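Local coordinates for protein UDP-N-acetylglucosamine 2-epimerase (Methanocaldococcus jannaschii, PDB 4NES) that interconverts UDP-N-acetylglucosamine and UDP-N-acetylmannosamine by reversible epimerization at C-2 of the sugar, probably supplying activated ManNAc donors, at residues Arg10-Lys15 with Thr96-Ala101; Ile14-Ile19 with Val89-Gly94; Leu179-Lys184 with Gly270-Leu275. All coordinates share one frame; numbering follows the deposited sequence.

In the fold
All three contacts gather round the nucleotide-binding cleft of a GT-B fold. Contacts 1 and 2 both start from helix 10-23, share Ile14 and Lys15, and have centres about 8 Å apart; contact 1 takes that helix to the start of helix 97-108, contact 2 to strand 89-93 of the seven-stranded parallel sheet, the strand just before. Contact 3 follows later in the chain, with its centre about 21 Å from that of contact 1 and 20 Å from that of contact 2, and joins helix 170-183 to helix 271-280. Ile14 packs on Tyr271, and UDP touches all three contacts, so nucleotide binding draws on both halves of the fold.

Contact 1: Arg10-Lys15 with Thr96-Ala101; sequences RPEIIK and TNTVLA. With UDP (uridine-5'-diphosphate), chain C; UD1 (uridine-diphosphate-N-acetylglucosamine), chain B.
Glu12 and Thr96 reach for each other from opposite directions, and Thr96 OG1 donates to Glu12 OE1 at 2.8 Å, coming in from above the carboxylate plane. The same OE1 is bonded to Thr9, just before the helix, while OE2 lies 3.8 Å from Thr98 CG2. With chi1 at 66°, Thr96 turns its hydroxyl back over the start of helix 97-108, where OG1 N-caps the helix through a weak bond from Val99 N. The amide that follows Thr96, Asn97 N, gives its hydrogen to O7' of the UDP-GlcNAc acetamido group at 2.9 Å. At the first residue of helix 10-23, Arg10 bends at chi3 (74°) and presents its edge to the alpha phosphate of UDP: NE and NH2 both bond O1A, NH2 at 2.8 Å, while C5 of the uracil sits over a guanidinium face. A leucine in place of Arg10 would probably leave O1A without these two donors and their charge, and strip the flat group from one side of the uracil. Pro11 CD packs 3.5 Å from C6' of the GlcNAc ring. Helix 10-23 thus starts against both ligands and helix 97-108 against the acetamido group, where their dipoles may add to the pull on phosphate and acetyl oxygens.

Contact 2: Ile14-Ile19 with Val89-Gly94; sequences IKLSPI and VVVVQG. With UDP (uridine-5'-diphosphate), chain C.
Lys15 NZ is gripped by salt bridges to Glu117 and Glu293 and, weakly, by a water at 3.3 Å that also accepts from Gln93 NE2 at 3.0 Å. The water makes a loose link between helix 10-23 and strand 89-93 in the Rossmann-like N-terminal domain of the GT-B fold, where the helix covers one side of the parallel sheet. The helix runs roughly against the strand, at 139° between their directions. The lysine chain, extended beyond CG, crosses the Gln93 amide, and its CD stands 3.5 Å from NE2. Gln93 has CG anti to its own N and folds at chi2 (-75°), which swings the amide over Lys15 CB. Next to this polar pair, on the side of Leu16, the packing is apolar: Leu16 CG meets the aliphatic root of Gln93, 3.8 Å from its CB, and one methyl, CD2, slides past Val91 to lie 4.0 Å from CG1. Leu16 also packs on Ile5 and Leu7 of strand 3-7, so its side chain sits across two neighbouring strands. The helix is kinked where Pro18, which has no N-H, enters it. One turn back, the carbonyl of Ile14 takes two donors from Ser17: the backbone N, and the hydroxyl OG at 2.7 Å from Ile14 O, tilted 19° from the carbonyl plane.

Contact 3: Leu179-Lys184 with Gly270-Leu275; sequences LKIAEK and GYLEFL. With UDP (uridine-5'-diphosphate), chain C.
The ring of Phe274 lies nearly parallel to the uracil of UDP, whose C5 stands 3.4 Å above the ring centre; the base lies between Phe274 and Arg10. Tyr271 uses its edge instead, with CE1 3.3 Å from the ribose O2' and the base oxygen O2 in the ring plane. Leu275 CD1 sits 3.7 Å above one face of Tyr271, toward the rim, and Ile14 CG2 packs near CZ. The phenol hydroxyl is hydrogen-bonded to Glu294, which also binds UDP, and to Thr175. These rings project from the first turns of helix 271-280, in the C-terminal domain of the GT-B fold, and the back of that helix packs nearly at right angles (-88°) across helix 170-183, with axes 8.8 Å apart. The helices come closest at Ala182, whose small CB touches Leu272 O at 3.5 Å and Leu272 CB at 3.9 Å. Leu272 has CG anti to its carbonyl carbon (chi1 -59°), which carries CD2 past Ala182 to Ile181 CG2. At the other end of the crossing, Leu275 CD1 approaches Leu179 N at 3.9 Å, and Leu179 CD2 packs on Leu275 CB at 4.3 Å.

Contact 1: Arg10-Lys15 with Thr96-Ala101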
loop_
_atom_site.group_PDB
_atom_site.type_symbol
_atom_site.label_atom_id
_atom_site.label_comp_id
_atom_site.label_asym_id
_atom_site.label_seq_id
_atom_site.Cartn_x
_atom_site.Cartn_y
_atom_site.Cartn_z
ATOM N N ARG A 10 13.875 11.246 -12.278
ATOM C CA ARG A 10 14.347 12.632 -12.295
ATOM C C ARG A 10 14.008 13.478 -11.047
ATOM O O ARG A 10 14.918 13.992 -10.399
ATOM C CB ARG A 10 13.887 13.344 -13.574
ATOM C CG ARG A 10 14.082 14.854 -13.521
ATOM C CD ARG A 10 13.775 15.492 -14.874
ATOM N NE ARG A 10 12.340 15.547 -15.175
ATOM C CZ ARG A 10 11.837 15.967 -16.327
ATOM N NH1 ARG A 10 12.645 16.328 -17.315
ATOM N NH2 ARG A 10 10.521 16.006 -16.500
ATOM N N PRO A 11 12.714 13.640 -10.703
ATOM C CA PRO A 11 12.412 14.513 -9.554
ATOM C C PRO A 11 12.957 13.999 -8.230
ATOM O O PRO A 11 13.308 14.814 -7.370
ATOM C CB PRO A 11 10.878 14.529 -9.517
ATOM C CG PRO A 11 10.465 13.257 -10.229
ATOM C CD PRO A 11 11.482 13.089 -11.308
ATOM N N GLU A 12 13.036 12.682 -8.059
ATOM C CA GLU A 12 13.595 12.105 -6.838
ATOM C C GLU A 12 15.063 12.442 -6.705
ATOM O O GLU A 12 15.539 12.737 -5.606
ATOM C CB GLU A 12 13.443 10.584 -6.833
ATOM C CG GLU A 12 12.007 10.069 -6.795
ATOM C CD GLU A 12 11.965 8.584 -7.072
ATOM O OE1 GLU A 12 11.495 8.182 -8.159
ATOM O OE2 GLU A 12 12.423 7.811 -6.208
ATOM N N ILE A 13 15.799 12.376 -7.813
ATOM C CA ILE A 13 17.233 12.624 -7.759
ATOM C C ILE A 13 17.468 14.062 -7.297
ATOM O O ILE A 13 18.300 14.336 -6.416
ATOM C CB ILE A 13 17.894 12.378 -9.132
ATOM C CG1 ILE A 13 17.717 10.917 -9.552
ATOM C CG2 ILE A 13 19.366 12.740 -9.087
ATOM C CD1 ILE A 13 17.909 10.675 -11.045
ATOM N N ILE A 14 16.704 14.982 -7.864
ATOM C CA ILE A 14 16.841 16.396 -7.530
ATOM C C ILE A 14 16.479 16.632 -6.060
ATOM O O ILE A 14 17.236 17.278 -5.322
ATOM C CB ILE A 14 15.966 17.251 -8.476
ATOM C CG1 ILE A 14 16.496 17.160 -9.916
ATOM C CG2 ILE A 14 15.881 18.692 -7.985
ATOM C CD1 ILE A 14 15.512 17.649 -10.946
ATOM N N LYS A 15 15.349 16.087 -5.619
ATOM C CA LYS A 15 14.884 16.337 -4.260
ATOM C C LYS A 15 15.656 15.586 -3.179
ATOM O O LYS A 15 15.619 15.967 -2.009
ATOM C CB LYS A 15 13.371 16.091 -4.158
ATOM C CG LYS A 15 12.591 17.267 -4.708
ATOM C CD LYS A 15 11.096 16.985 -4.819
ATOM C CE LYS A 15 10.311 18.261 -5.101
ATOM N NZ LYS A 15 8.849 17.996 -5.333
ATOM N N THR A 96 6.474 8.238 -6.592
ATOM C CA THR A 96 6.597 7.405 -7.782
ATOM C C THR A 96 6.405 5.940 -7.412
ATOM O O THR A 96 6.361 5.589 -6.232
ATOM C CB THR A 96 7.973 7.589 -8.436
ATOM O OG1 THR A 96 8.976 7.084 -7.545
ATOM C CG2 THR A 96 8.241 9.066 -8.710
ATOM N N ASN A 97 6.306 5.076 -8.418
ATOM C CA ASN A 97 6.223 3.641 -8.142
ATOM C C ASN A 97 7.448 3.126 -7.383
ATOM O O ASN A 97 7.335 2.216 -6.568
ATOM C CB ASN A 97 6.006 2.832 -9.420
ATOM C CG ASN A 97 4.596 2.950 -9.952
ATOM O OD1 ASN A 97 3.706 3.493 -9.293
ATOM N ND2 ASN A 97 4.378 2.425 -11.154
ATOM N N THR A 98 8.609 3.725 -7.644
ATOM C CA THR A 98 9.819 3.378 -6.918
ATOM C C THR A 98 9.652 3.607 -5.417
ATOM O O THR A 98 10.074 2.777 -4.606
ATOM C CB THR A 98 11.010 4.186 -7.443
ATOM O OG1 THR A 98 11.363 3.699 -8.747
ATOM C CG2 THR A 98 12.199 4.045 -6.508
ATOM N N VAL A 99 9.019 4.721 -5.048
ATOM C CA VAL A 99 8.799 5.059 -3.644
ATOM C C VAL A 99 7.932 4.004 -2.962
ATOM O O VAL A 99 8.267 3.501 -1.885
ATOM C CB VAL A 99 8.124 6.435 -3.516
ATOM C CG1 VAL A 99 7.690 6.707 -2.081
ATOM C CG2 VAL A 99 9.059 7.513 -4.025
ATOM N N LEU A 100 6.810 3.675 -3.586
ATOM C CA LEU A 100 5.913 2.682 -3.014
ATOM C C LEU A 100 6.602 1.330 -2.880
ATOM O O LEU A 100 6.502 0.684 -1.844
ATOM C CB LEU A 100 4.651 2.542 -3.859
ATOM C CG LEU A 100 3.700 1.441 -3.388
ATOM C CD1 LEU A 100 3.172 1.764 -1.999
ATOM C CD2 LEU A 100 2.541 1.241 -4.378
ATOM N N ALA A 101 7.326 0.912 -3.914
ATOM C CA ALA A 101 7.965 -0.401 -3.888
ATOM C C ALA A 101 9.014 -0.454 -2.781
ATOM O O ALA A 101 9.088 -1.424 -2.028
ATOM C CB ALA A 101 8.578 -0.732 -5.235
HETATM N N1 UDP C . 13.334 19.486 -14.612
HETATM C C2 UDP C . 14.557 19.497 -15.191
HETATM N N3 UDP C . 14.661 19.558 -16.536
HETATM C C4 UDP C . 13.580 19.606 -17.345
HETATM C C5 UDP C . 12.297 19.593 -16.782
HETATM C C6 UDP C . 12.211 19.521 -15.387
HETATM O O2 UDP C . 15.577 19.455 -14.498
HETATM O O4 UDP C . 13.744 19.660 -18.726
HETATM C "C1'" UDP C . 13.153 19.372 -13.154
HETATM C "C2'" UDP C . 12.451 20.423 -12.469
HETATM O "O2'" UDP C . 13.299 21.527 -12.251
HETATM C "C3'" UDP C . 11.970 19.764 -11.247
HETATM C "C4'" UDP C . 11.808 18.371 -11.636
HETATM O "O4'" UDP C . 12.317 18.237 -12.940
HETATM O "O3'" UDP C . 12.861 19.843 -10.168
HETATM C "C5'" UDP C . 10.387 17.921 -11.680
HETATM O "O5'" UDP C . 10.264 16.613 -12.182
HETATM P PA UDP C . 9.004 16.132 -13.013
HETATM O O1A UDP C . 9.490 15.176 -14.082
HETATM O O2A UDP C . 8.297 17.339 -13.590
HETATM O O3A UDP C . 8.070 15.298 -12.054
HETATM P PB UDP C . 7.080 15.660 -10.892
HETATM O O1B UDP C . 7.665 16.776 -10.039
HETATM O O2B UDP C . 5.749 16.037 -11.490
HETATM O O3B UDP C . 6.983 14.361 -10.143
HETATM C "C1'" UD1 B . 7.102 8.904 -13.473
HETATM C "C2'" UD1 B . 6.274 8.998 -12.228
HETATM C "C3'" UD1 B . 5.751 10.338 -12.037
HETATM C "C4'" UD1 B . 6.785 11.379 -12.078
HETATM C "C5'" UD1 B . 7.650 11.219 -13.302
HETATM C "C6'" UD1 B . 8.828 12.118 -13.288
HETATM C "C7'" UD1 B . 5.084 6.806 -11.627
HETATM C "C8'" UD1 B . 3.855 5.965 -11.803
HETATM N "N2'" UD1 B . 5.118 8.070 -12.326
HETATM O "O1'" UD1 B . 6.299 9.165 -14.568
HETATM O "O3'" UD1 B . 5.051 10.402 -10.781
HETATM O "O4'" UD1 B . 6.203 12.673 -12.079
HETATM O "O5'" UD1 B . 8.166 9.894 -13.389
HETATM O "O6'" UD1 B . 9.248 12.539 -14.533
HETATM O "O7'" UD1 B . 6.018 6.423 -10.918
HETATM N N1 UD1 B . 10.532 7.015 -20.608
HETATM C C2 UD1 B . 11.656 7.109 -21.321
HETATM N N3 UD1 B . 12.835 7.220 -20.713
HETATM C C4 UD1 B . 12.927 7.226 -19.376
HETATM C C5 UD1 B . 11.779 7.133 -18.603
HETATM C C6 UD1 B . 10.560 7.030 -19.253
HETATM O O2 UD1 B . 11.618 7.106 -22.536
HETATM O O4 UD1 B . 14.146 7.338 -18.773
HETATM C C1B UD1 B . 9.209 6.909 -21.267
HETATM C C2B UD1 B . 8.817 5.537 -21.641
HETATM O "O2'" UD1 B . 8.087 5.568 -22.843
HETATM C C3B UD1 B . 7.958 5.129 -20.553
HETATM C C4B UD1 B . 7.241 6.389 -20.236
HETATM O O4B UD1 B . 8.178 7.431 -20.426
HETATM O O3B UD1 B . 7.086 4.069 -20.858
HETATM C C5B UD1 B . 6.736 6.431 -18.838
HETATM O O5B UD1 B . 7.693 6.152 -17.848
HETATM P PA UD1 B . 7.254 5.911 -16.379
HETATM O O1A UD1 B . 6.337 4.728 -16.340
HETATM O O2A UD1 B . 8.476 5.715 -15.542
HETATM O O3A UD1 B . 6.401 7.133 -15.904
HETATM P PB UD1 B . 6.693 8.697 -16.021
HETATM O O1B UD1 B . 5.685 9.275 -16.960
HETATM O O2B UD1 B . 8.141 8.960 -16.332
#

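Contact 2: Ile14-Ile19 with Val89-Gly94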
loop_
_atom_site.group_PDB
_atom_site.type_symbol
_atom_site.label_atom_id
_atom_site.label_comp_id
_atom_site.label_asym_id
_atom_site.label_seq_id
_atom_site.Cartn_x
_atom_site.Cartn_y
_atom_site.Cartn_z
ATOM N N ILE A 14 16.704 14.982 -7.864
ATOM C CA ILE A 14 16.841 16.396 -7.530
ATOM C C ILE A 14 16.479 16.632 -6.060
ATOM O O ILE A 14 17.236 17.278 -5.322
ATOM C CB ILE A 14 15.966 17.251 -8.476
ATOM C CG1 ILE A 14 16.496 17.160 -9.916
ATOM C CG2 ILE A 14 15.881 18.692 -7.985
ATOM C CD1 ILE A 14 15.512 17.649 -10.946
ATOM N N LYS A 15 15.349 16.087 -5.619
ATOM C CA LYS A 15 14.884 16.337 -4.260
ATOM C C LYS A 15 15.656 15.586 -3.179
ATOM O O LYS A 15 15.619 15.967 -2.009
ATOM C CB LYS A 15 13.371 16.091 -4.158
ATOM C CG LYS A 15 12.591 17.267 -4.708
ATOM C CD LYS A 15 11.096 16.985 -4.819
ATOM C CE LYS A 15 10.311 18.261 -5.101
ATOM N NZ LYS A 15 8.849 17.996 -5.333
ATOM N N LEU A 16 16.360 14.527 -3.563
ATOM C CA LEU A 16 17.233 13.822 -2.624
ATOM C C LEU A 16 18.628 14.424 -2.573
ATOM O O LEU A 16 19.373 14.168 -1.623
ATOM C CB LEU A 16 17.337 12.330 -2.962
ATOM C CG LEU A 16 16.093 11.537 -2.567
ATOM C CD1 LEU A 16 16.041 10.221 -3.339
ATOM C CD2 LEU A 16 16.055 11.306 -1.045
ATOM N N SER A 17 18.996 15.224 -3.568
ATOM C CA SER A 17 20.336 15.821 -3.580
ATOM C C SER A 17 20.720 16.596 -2.300
ATOM O O SER A 17 21.860 16.467 -1.834
ATOM C CB SER A 17 20.616 16.619 -4.875
ATOM O OG SER A 17 19.904 17.842 -4.968
ATOM N N PRO A 18 19.785 17.365 -1.701
ATOM C CA PRO A 18 20.176 18.033 -0.452
ATOM C C PRO A 18 20.370 17.067 0.712
ATOM O O PRO A 18 21.149 17.371 1.634
ATOM C CB PRO A 18 19.001 18.969 -0.168
ATOM C CG PRO A 18 18.361 19.202 -1.527
ATOM C CD PRO A 18 18.500 17.881 -2.219
ATOM N N ILE A 19 19.668 15.937 0.695
ATOM C CA ILE A 19 19.867 14.913 1.719
ATOM C C ILE A 19 21.227 14.244 1.551
ATOM O O ILE A 19 21.973 14.040 2.529
ATOM C CB ILE A 19 18.716 13.892 1.697
ATOM C CG1 ILE A 19 17.463 14.567 2.250
ATOM C CG2 ILE A 19 19.074 12.657 2.512
ATOM C CD1 ILE A 19 16.183 13.826 1.946
ATOM N N VAL A 89 17.461 1.842 8.173
ATOM C CA VAL A 89 16.518 2.837 7.664
ATOM C C VAL A 89 16.582 2.879 6.138
ATOM O O VAL A 89 17.665 2.810 5.550
ATOM C CB VAL A 89 16.812 4.255 8.208
ATOM C CG1 VAL A 89 15.787 5.250 7.685
ATOM C CG2 VAL A 89 16.843 4.276 9.730
ATOM N N VAL A 90 15.410 2.970 5.510
ATOM C CA VAL A 90 15.281 3.208 4.078
ATOM C C VAL A 90 14.648 4.576 3.862
ATOM O O VAL A 90 13.621 4.903 4.469
ATOM C CB VAL A 90 14.440 2.089 3.423
ATOM C CG1 VAL A 90 13.847 2.528 2.082
ATOM C CG2 VAL A 90 15.280 0.834 3.257
ATOM N N VAL A 91 15.265 5.379 3.000
ATOM C CA VAL A 91 14.745 6.702 2.675
ATOM C C VAL A 91 14.172 6.684 1.263
ATOM O O VAL A 91 14.844 6.248 0.323
ATOM C CB VAL A 91 15.851 7.773 2.761
ATOM C CG1 VAL A 91 15.349 9.104 2.248
ATOM C CG2 VAL A 91 16.330 7.935 4.198
ATOM N N VAL A 92 12.924 7.139 1.121
ATOM C CA VAL A 92 12.296 7.303 -0.188
ATOM C C VAL A 92 11.678 8.685 -0.270
ATOM O O VAL A 92 11.220 9.233 0.737
ATOM C CB VAL A 92 11.231 6.228 -0.467
ATOM C CG1 VAL A 92 11.902 4.878 -0.713
ATOM C CG2 VAL A 92 10.211 6.163 0.665
ATOM N N GLN A 93 11.669 9.251 -1.475
ATOM C CA GLN A 93 11.211 10.623 -1.665
ATOM C C GLN A 93 10.066 10.685 -2.639
ATOM O O GLN A 93 10.212 10.306 -3.792
ATOM C CB GLN A 93 12.346 11.506 -2.213
ATOM C CG GLN A 93 12.035 13.022 -2.277
ATOM C CD GLN A 93 11.098 13.421 -3.409
ATOM O OE1 GLN A 93 11.298 13.052 -4.562
ATOM N NE2 GLN A 93 10.066 14.175 -3.073
ATOM N N GLY A 94 8.937 11.197 -2.179
ATOM C CA GLY A 94 7.853 11.537 -3.087
ATOM C C GLY A 94 6.801 10.461 -3.310
ATOM O O GLY A 94 6.266 9.863 -2.367
HETATM N N1 UDP C . 13.334 19.486 -14.612
HETATM C C2 UDP C . 14.557 19.497 -15.191
HETATM N N3 UDP C . 14.661 19.558 -16.536
HETATM C C4 UDP C . 13.580 19.606 -17.345
HETATM C C5 UDP C . 12.297 19.593 -16.782
HETATM C C6 UDP C . 12.211 19.521 -15.387
HETATM O O2 UDP C . 15.577 19.455 -14.498
HETATM O O4 UDP C . 13.744 19.660 -18.726
HETATM C "C1'" UDP C . 13.153 19.372 -13.154
HETATM C "C2'" UDP C . 12.451 20.423 -12.469
HETATM O "O2'" UDP C . 13.299 21.527 -12.251
HETATM C "C3'" UDP C . 11.970 19.764 -11.247
HETATM C "C4'" UDP C . 11.808 18.371 -11.636
HETATM O "O4'" UDP C . 12.317 18.237 -12.940
HETATM O "O3'" UDP C . 12.861 19.843 -10.168
HETATM C "C5'" UDP C . 10.387 17.921 -11.680
HETATM O "O5'" UDP C . 10.264 16.613 -12.182
HETATM P PA UDP C . 9.004 16.132 -13.013
HETATM O O1A UDP C . 9.490 15.176 -14.082
HETATM O O2A UDP C . 8.297 17.339 -13.590
HETATM O O3A UDP C . 8.070 15.298 -12.054
HETATM P PB UDP C . 7.080 15.660 -10.892
HETATM O O1B UDP C . 7.665 16.776 -10.039
HETATM O O2B UDP C . 5.749 16.037 -11.490
HETATM O O3B UDP C . 6.983 14.361 -10.143
HETATM O O HOH W 1 8.351 14.717 -5.462
#

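Contact 3: Leu179-Lys184 with Gly270-Leu275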
loop_
_atom_site.group_PDB
_atom_site.type_symbol
_atom_site.label_atom_id
_atom_site.label_comp_id
_atom_site.label_asym_id
_atom_site.label_seq_id
_atom_site.Cartn_x
_atom_site.Cartn_y
_atom_site.Cartn_z
ATOM N N LEU A 179 20.754 27.523 -8.068
ATOM C CA LEU A 179 20.474 28.688 -8.914
ATOM C C LEU A 179 21.722 29.543 -9.091
ATOM O O LEU A 179 22.042 29.935 -10.205
ATOM C CB LEU A 179 19.315 29.532 -8.364
ATOM C CG LEU A 179 18.258 30.068 -9.340
ATOM C CD1 LEU A 179 17.722 31.406 -8.847
ATOM C CD2 LEU A 179 18.769 30.183 -10.767
ATOM N N LYS A 180 22.450 29.822 -8.018
ATOM C CA LYS A 180 23.646 30.644 -8.183
ATOM C C LYS A 180 24.739 29.914 -8.978
ATOM O O LYS A 180 25.463 30.549 -9.740
ATOM C CB LYS A 180 24.166 31.204 -6.849
ATOM C CG LYS A 180 24.746 30.182 -5.897
ATOM C CD LYS A 180 25.382 30.861 -4.679
ATOM C CE LYS A 180 24.456 30.839 -3.464
ATOM N NZ LYS A 180 25.098 31.398 -2.238
ATOM N N ILE A 181 24.823 28.590 -8.836
ATOM C CA ILE A 181 25.732 27.793 -9.669
ATOM C C ILE A 181 25.378 27.935 -11.149
ATOM O O ILE A 181 26.244 28.186 -11.994
ATOM C CB ILE A 181 25.699 26.298 -9.302
ATOM C CG1 ILE A 181 26.179 26.080 -7.862
ATOM C CG2 ILE A 181 26.553 25.490 -10.267
ATOM C CD1 ILE A 181 26.292 24.617 -7.461
ATOM N N ALA A 182 24.097 27.770 -11.459
ATOM C CA ALA A 182 23.612 27.913 -12.824
ATOM C C ALA A 182 23.933 29.301 -13.382
ATOM O O ALA A 182 24.477 29.426 -14.486
ATOM C CB ALA A 182 22.120 27.641 -12.875
ATOM N N GLU A 183 23.613 30.335 -12.607
ATOM C CA GLU A 183 23.829 31.716 -13.023
ATOM C C GLU A 183 25.297 32.027 -13.321
ATOM O O GLU A 183 25.590 32.843 -14.202
ATOM C CB GLU A 183 23.306 32.674 -11.948
ATOM C CG GLU A 183 21.801 32.702 -11.795
ATOM C CD GLU A 183 21.360 33.422 -10.533
ATOM O OE1 GLU A 183 22.212 33.664 -9.651
ATOM O OE2 GLU A 183 20.162 33.741 -10.419
ATOM N N LYS A 184 26.216 31.395 -12.597
ATOM C CA LYS A 184 27.640 31.719 -12.743
ATOM C C LYS A 184 28.396 30.756 -13.649
ATOM O O LYS A 184 29.616 30.851 -13.781
ATOM C CB LYS A 184 28.342 31.788 -11.383
ATOM C CG LYS A 184 27.741 32.798 -10.418
ATOM C CD LYS A 184 27.349 34.085 -11.127
ATOM C CE LYS A 184 26.741 35.084 -10.157
ATOM N NZ LYS A 184 27.748 35.563 -9.167
ATOM N N GLY A 270 19.138 19.444 -18.265
ATOM C CA GLY A 270 19.650 19.303 -16.910
ATOM C C GLY A 270 19.029 20.316 -15.964
ATOM O O GLY A 270 18.372 21.270 -16.397
ATOM N N TYR A 271 19.224 20.096 -14.668
ATOM C CA TYR A 271 18.626 20.954 -13.648
ATOM C C TYR A 271 19.110 22.403 -13.725
ATOM O O TYR A 271 18.324 23.337 -13.585
ATOM C CB TYR A 271 18.904 20.378 -12.265
ATOM C CG TYR A 271 18.078 20.989 -11.164
ATOM C CD1 TYR A 271 16.710 21.128 -11.298
ATOM C CD2 TYR A 271 18.676 21.411 -9.976
ATOM C CE1 TYR A 271 15.946 21.674 -10.284
ATOM C CE2 TYR A 271 17.914 21.959 -8.953
ATOM C CZ TYR A 271 16.547 22.088 -9.124
ATOM O OH TYR A 271 15.777 22.628 -8.116
ATOM N N LEU A 272 20.404 22.596 -13.951
ATOM C CA LEU A 272 20.945 23.950 -14.010
ATOM C C LEU A 272 20.333 24.727 -15.170
ATOM O O LEU A 272 19.924 25.890 -15.033
ATOM C CB LEU A 272 22.469 23.918 -14.143
ATOM C CG LEU A 272 23.199 23.201 -13.016
ATOM C CD1 LEU A 272 24.695 23.186 -13.315
ATOM C CD2 LEU A 272 22.931 23.871 -11.680
ATOM N N GLU A 273 20.270 24.066 -16.318
ATOM C CA GLU A 273 19.661 24.639 -17.500
ATOM C C GLU A 273 18.180 24.946 -17.261
ATOM O O GLU A 273 17.687 26.018 -17.626
ATOM C CB GLU A 273 19.840 23.678 -18.679
ATOM C CG GLU A 273 21.289 23.578 -19.179
ATOM C CD GLU A 273 22.161 22.665 -18.341
ATOM O OE1 GLU A 273 21.631 21.884 -17.516
ATOM O OE2 GLU A 273 23.396 22.726 -18.507
ATOM N N PHE A 274 17.469 24.009 -16.638
ATOM C CA PHE A 274 16.041 24.205 -16.434
ATOM C C PHE A 274 15.747 25.324 -15.437
ATOM O O PHE A 274 14.801 26.089 -15.625
ATOM C CB PHE A 274 15.336 22.908 -16.033
ATOM C CG PHE A 274 13.861 22.962 -16.261
ATOM C CD1 PHE A 274 13.360 22.939 -17.551
ATOM C CD2 PHE A 274 12.979 23.088 -15.199
ATOM C CE1 PHE A 274 11.994 23.020 -17.784
ATOM C CE2 PHE A 274 11.610 23.158 -15.431
ATOM C CZ PHE A 274 11.129 23.131 -16.727
ATOM N N LEU A 275 16.551 25.429 -14.380
ATOM C CA LEU A 275 16.388 26.523 -13.427
ATOM C C LEU A 275 16.513 27.871 -14.119
ATOM O O LEU A 275 15.769 28.800 -13.823
ATOM C CB LEU A 275 17.436 26.440 -12.317
ATOM C CG LEU A 275 17.190 25.385 -11.246
ATOM C CD1 LEU A 275 18.419 25.325 -10.351
ATOM C CD2 LEU A 275 15.949 25.713 -10.422
HETATM N N1 UDP C . 13.334 19.486 -14.612
HETATM C C2 UDP C . 14.557 19.497 -15.191
HETATM N N3 UDP C . 14.661 19.558 -16.536
HETATM C C4 UDP C . 13.580 19.606 -17.345
HETATM C C5 UDP C . 12.297 19.593 -16.782
HETATM C C6 UDP C . 12.211 19.521 -15.387
HETATM O O2 UDP C . 15.577 19.455 -14.498
HETATM O O4 UDP C . 13.744 19.660 -18.726
HETATM C "C1'" UDP C . 13.153 19.372 -13.154
HETATM C "C2'" UDP C . 12.451 20.423 -12.469
HETATM O "O2'" UDP C . 13.299 21.527 -12.251
HETATM C "C3'" UDP C . 11.970 19.764 -11.247
HETATM C "C4'" UDP C . 11.808 18.371 -11.636
HETATM O "O4'" UDP C . 12.317 18.237 -12.940
HETATM O "O3'" UDP C . 12.861 19.843 -10.168
HETATM C "C5'" UDP C . 10.387 17.921 -11.680
HETATM O "O5'" UDP C . 10.264 16.613 -12.182
HETATM P PA UDP C . 9.004 16.132 -13.013
HETATM O O1A UDP C . 9.490 15.176 -14.082
HETATM O O2A UDP C . 8.297 17.339 -13.590
HETATM O O3A UDP C . 8.070 15.298 -12.054
HETATM P PB UDP C . 7.080 15.660 -10.892
HETATM O O1B UDP C . 7.665 16.776 -10.039
HETATM O O2B UDP C . 5.749 16.037 -11.490
HETATM O O3B UDP C . 6.983 14.361 -10.143
#